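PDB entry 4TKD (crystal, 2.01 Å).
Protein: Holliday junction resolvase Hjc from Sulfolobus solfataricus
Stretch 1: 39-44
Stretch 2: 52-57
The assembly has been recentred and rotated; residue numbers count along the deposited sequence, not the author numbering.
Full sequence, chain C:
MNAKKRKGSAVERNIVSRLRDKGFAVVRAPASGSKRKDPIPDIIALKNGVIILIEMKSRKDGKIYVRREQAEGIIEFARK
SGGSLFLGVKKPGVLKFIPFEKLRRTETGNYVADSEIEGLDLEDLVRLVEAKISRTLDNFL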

ATOM      1  N   PRO C  39      14.292   3.374  15.758  1.00 43.92           N
ATOM      2  CA  PRO C  39      13.461   2.390  16.444  1.00 42.32           C
ATOM      3  C   PRO C  39      13.130   1.261  15.492  1.00 43.21           C
ATOM      4  O   PRO C  39      13.107   1.422  14.260  1.00 43.15           O
ATOM      5  CB  PRO C  39      12.228   3.176  16.884  1.00 43.73           C
ATOM      6  CG  PRO C  39      12.100   4.232  15.885  1.00 49.97           C
ATOM      7  CD  PRO C  39      13.518   4.605  15.466  1.00 45.94           C
ATOM      8  N   ILE C  40      12.948   0.103  16.087  1.00 34.92           N
ATOM      9  CA  ILE C  40      12.623  -1.137  15.399  1.00 31.75           C
ATOM     10  C   ILE C  40      11.265  -1.574  15.907  1.00 32.00           C
ATOM     11  O   ILE C  40      11.054  -1.588  17.126  1.00 30.81           O
ATOM     12  CB  ILE C  40      13.738  -2.202  15.687  1.00 34.16           C
ATOM     13  CG1 ILE C  40      15.099  -1.789  15.025  1.00 35.39           C
ATOM     14  CG2 ILE C  40      13.334  -3.622  15.244  1.00 30.67           C
ATOM     15  CD1 ILE C  40      16.297  -2.529  15.563  1.00 46.02           C
ATOM     16  N   PRO C  41      10.320  -1.957  15.023  1.00 28.93           N
ATOM     17  CA  PRO C  41       9.025  -2.490  15.523  1.00 28.56           C
ATOM     18  C   PRO C  41       9.199  -3.663  16.511  1.00 31.68           C
ATOM     19  O   PRO C  41      10.123  -4.472  16.356  1.00 28.72           O
ATOM     20  CB  PRO C  41       8.308  -2.924  14.239  1.00 29.95           C
ATOM     21  CG  PRO C  41       8.968  -2.117  13.148  1.00 32.83           C
ATOM     22  CD  PRO C  41      10.396  -2.027  13.549  1.00 28.72           C
ATOM     23  N   ASP C  42       8.339  -3.720  17.555  1.00 29.41           N
ATOM     24  CA  ASP C  42       8.342  -4.738  18.623  1.00 29.50           C
ATOM     25  C   ASP C  42       8.298  -6.137  18.107  1.00 35.30           C
ATOM     26  O   ASP C  42       8.974  -7.004  18.659  1.00 35.55           O
ATOM     27  CB  ASP C  42       7.188  -4.522  19.628  1.00 31.31           C
ATOM     28  CG  ASP C  42       7.333  -3.234  20.408  1.00 42.30           C
ATOM     29  OD1 ASP C  42       8.446  -2.962  20.906  1.00 45.68           O
ATOM     30  OD2 ASP C  42       6.337  -2.497  20.519  1.00 40.62           O
ATOM     31  N   ILE C  43       7.500  -6.366  17.056  1.00 31.67           N
ATOM     32  CA  ILE C  43       7.336  -7.680  16.459  1.00 30.83           C
ATOM     33  C   ILE C  43       7.487  -7.563  14.964  1.00 34.50           C
ATOM     34  O   ILE C  43       6.846  -6.706  14.328  1.00 34.04           O
ATOM     35  CB  ILE C  43       5.961  -8.306  16.821  1.00 34.39           C
ATOM     36  CG1 ILE C  43       5.753  -8.453  18.352  1.00 34.48           C
ATOM     37  CG2 ILE C  43       5.754  -9.653  16.097  1.00 35.71           C
ATOM     38  CD1 ILE C  43       4.269  -8.692  18.782  1.00 36.59           C
ATOM     39  N   ILE C  44       8.328  -8.440  14.406  1.00 29.27           N
ATOM     40  CA  ILE C  44       8.526  -8.548  12.979  1.00 29.24           C
ATOM     41  C   ILE C  44       8.142  -9.973  12.641  1.00 33.33           C
ATOM     42  O   ILE C  44       8.729 -10.910  13.176  1.00 33.31           O
ATOM     43  CB  ILE C  44       9.966  -8.189  12.528  1.00 31.16           C
ATOM     44  CG1 ILE C  44      10.259  -6.718  12.801  1.00 31.02           C
ATOM     45  CG2 ILE C  44      10.176  -8.503  11.038  1.00 29.47           C
ATOM     46  CD1 ILE C  44      11.734  -6.407  12.916  1.00 34.68           C
ATOM     47  N   ILE C  52       5.021  -8.281   8.174  1.00 26.29           N
ATOM     48  CA  ILE C  52       4.058  -7.702   9.117  1.00 26.04           C
ATOM     49  C   ILE C  52       4.865  -7.187  10.278  1.00 28.39           C
ATOM     50  O   ILE C  52       5.754  -7.883  10.780  1.00 26.63           O
ATOM     51  CB  ILE C  52       2.972  -8.712   9.567  1.00 28.66           C
ATOM     52  CG1 ILE C  52       2.082  -9.126   8.381  1.00 27.01           C
ATOM     53  CG2 ILE C  52       2.177  -8.216  10.839  1.00 29.83           C
ATOM     54  CD1 ILE C  52       1.347 -10.318   8.618  1.00 34.08           C
ATOM     55  N   LEU C  53       4.591  -5.953  10.653  1.00 24.81           N
ATOM     56  CA  LEU C  53       5.309  -5.220  11.688  1.00 24.29           C
ATOM     57  C   LEU C  53       4.307  -4.749  12.727  1.00 28.09           C
ATOM     58  O   LEU C  53       3.319  -4.121  12.372  1.00 25.66           O
ATOM     59  CB  LEU C  53       6.063  -4.007  11.062  1.00 23.40           C
ATOM     60  CG  LEU C  53       6.962  -4.313   9.857  1.00 26.32           C
ATOM     61  CD1 LEU C  53       7.374  -3.065   9.155  1.00 24.15           C
ATOM     62  CD2 LEU C  53       8.172  -5.115  10.271  1.00 26.06           C
ATOM     63  N   ILE C  54       4.569  -5.042  13.997  1.00 26.03           N
ATOM     64  CA  ILE C  54       3.645  -4.668  15.067  1.00 26.23           C
ATOM     65  C   ILE C  54       4.343  -3.880  16.163  1.00 32.69           C
ATOM     66  O   ILE C  54       5.335  -4.347  16.719  1.00 34.33           O
ATOM     67  CB  ILE C  54       2.925  -5.953  15.617  1.00 29.40           C
ATOM     68  CG1 ILE C  54       2.112  -6.671  14.507  1.00 29.97           C
ATOM     69  CG2 ILE C  54       2.017  -5.623  16.811  1.00 30.43           C
ATOM     70  CD1 ILE C  54       1.947  -8.149  14.704  1.00 40.64           C
ATOM     71  N   GLU C  55       3.807  -2.696  16.483  1.00 30.11           N
ATOM     72  CA  GLU C  55       4.279  -1.853  17.574  1.00 30.95           C
ATOM     73  C   GLU C  55       3.270  -1.967  18.722  1.00 39.18           C
ATOM     74  O   GLU C  55       2.089  -1.669  18.528  1.00 38.31           O
ATOM     75  CB  GLU C  55       4.475  -0.384  17.131  1.00 31.72           C
ATOM     76  CG  GLU C  55       5.262   0.456  18.139  1.00 35.72           C
ATOM     77  CD  GLU C  55       6.732   0.142  18.333  1.00 53.42           C
ATOM     78  OE1 GLU C  55       7.253  -0.821  17.724  1.00 29.81           O
ATOM     79  OE2 GLU C  55       7.380   0.887  19.095  1.00 54.66           O
ATOM     80  N   MET C  56       3.719  -2.468  19.887  1.00 39.55           N
ATOM     81  CA  MET C  56       2.866  -2.666  21.058  1.00 41.07           C
ATOM     82  C   MET C  56       2.669  -1.363  21.766  1.00 47.10           C
ATOM     83  O   MET C  56       3.652  -0.652  22.028  1.00 48.45           O
ATOM     84  CB  MET C  56       3.465  -3.678  22.046  1.00 43.95           C
ATOM     85  CG  MET C  56       3.587  -5.108  21.528  1.00 47.92           C
ATOM     86  SD  MET C  56       2.087  -5.807  20.774  1.00 53.13           S
ATOM     87  CE  MET C  56       0.939  -5.784  22.172  1.00 49.42           C
ATOM     88  N   LYS C  57       1.421  -1.035  22.091  1.00 43.32           N
ATOM     89  CA  LYS C  57       1.110   0.196  22.813  1.00 44.00           C
ATOM     90  C   LYS C  57      -0.126   0.024  23.689  1.00 50.45           C
ATOM     91  O   LYS C  57      -1.079  -0.630  23.277  1.00 49.63           O
ATOM     92  CB  LYS C  57       0.936   1.386  21.847  1.00 45.89           C
ATOM     93  CG  LYS C  57       2.232   2.052  21.383  1.00 52.76           C
ATOM     94  CD  LYS C  57       2.958   2.785  22.506  1.00 59.13           C
ATOM     95  CE  LYS C  57       4.375   3.121  22.141  1.00 62.91           C
ATOM     96  NZ  LYS C  57       5.265   1.928  22.162  1.00 80.90           N
TER
HETATM   97  O   HOH W   1       9.798  -0.185  18.985  1.00 44.51           O

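How do the two backbones meet? Residues 52-57 form a strand, and Ile43 and Ile44 run antiparallel beside it. Ile43 and Ile54 are a hydrogen-bonded pair: Ile43 N donates to Ile54 O at 3.0 Å, and Ile54 N donates to Ile43 O at 2.8 Å. Ile44 and Leu53 follow as a non-hydrogen-bonded pair, while Leu53 CA lies 3.4 Å from Ile43 O in a CA-H...O contact.

What replaces the ladder before Ile43? Here side-chain carboxylates accept from backbone amides. Met56 N donates a hydrogen bond to Asp42 OD2 at 2.7 Å, and Asp42 N donates to Glu55 OE1 at 3.1 Å, so each stretch offers one acid to the other. The acids come close, with Asp42 OD2 and Glu55 OE1 3.4 Å apart; like charges should repel, but each of these oxygens is engaged by an amide. Water 1 adds a bridge, donating to Ile40 O and Glu55 OE2, both at 2.6 Å.

Which apolar side chains pack? Ile43 and Ile54 share one face of the sheet, CB to CB 4.0 Å, and Ile43 CD1 reaches within 4.1 Å of Met56 SD. On the other face, Ile44 CG1 lies 3.7 Å from Leu53 CD2. Pro41 CB also approaches Leu53 CB, at 4.0 Å, extending the buried apolar contact beyond the paired residues. These van der Waals contacts keep apolar surface from water.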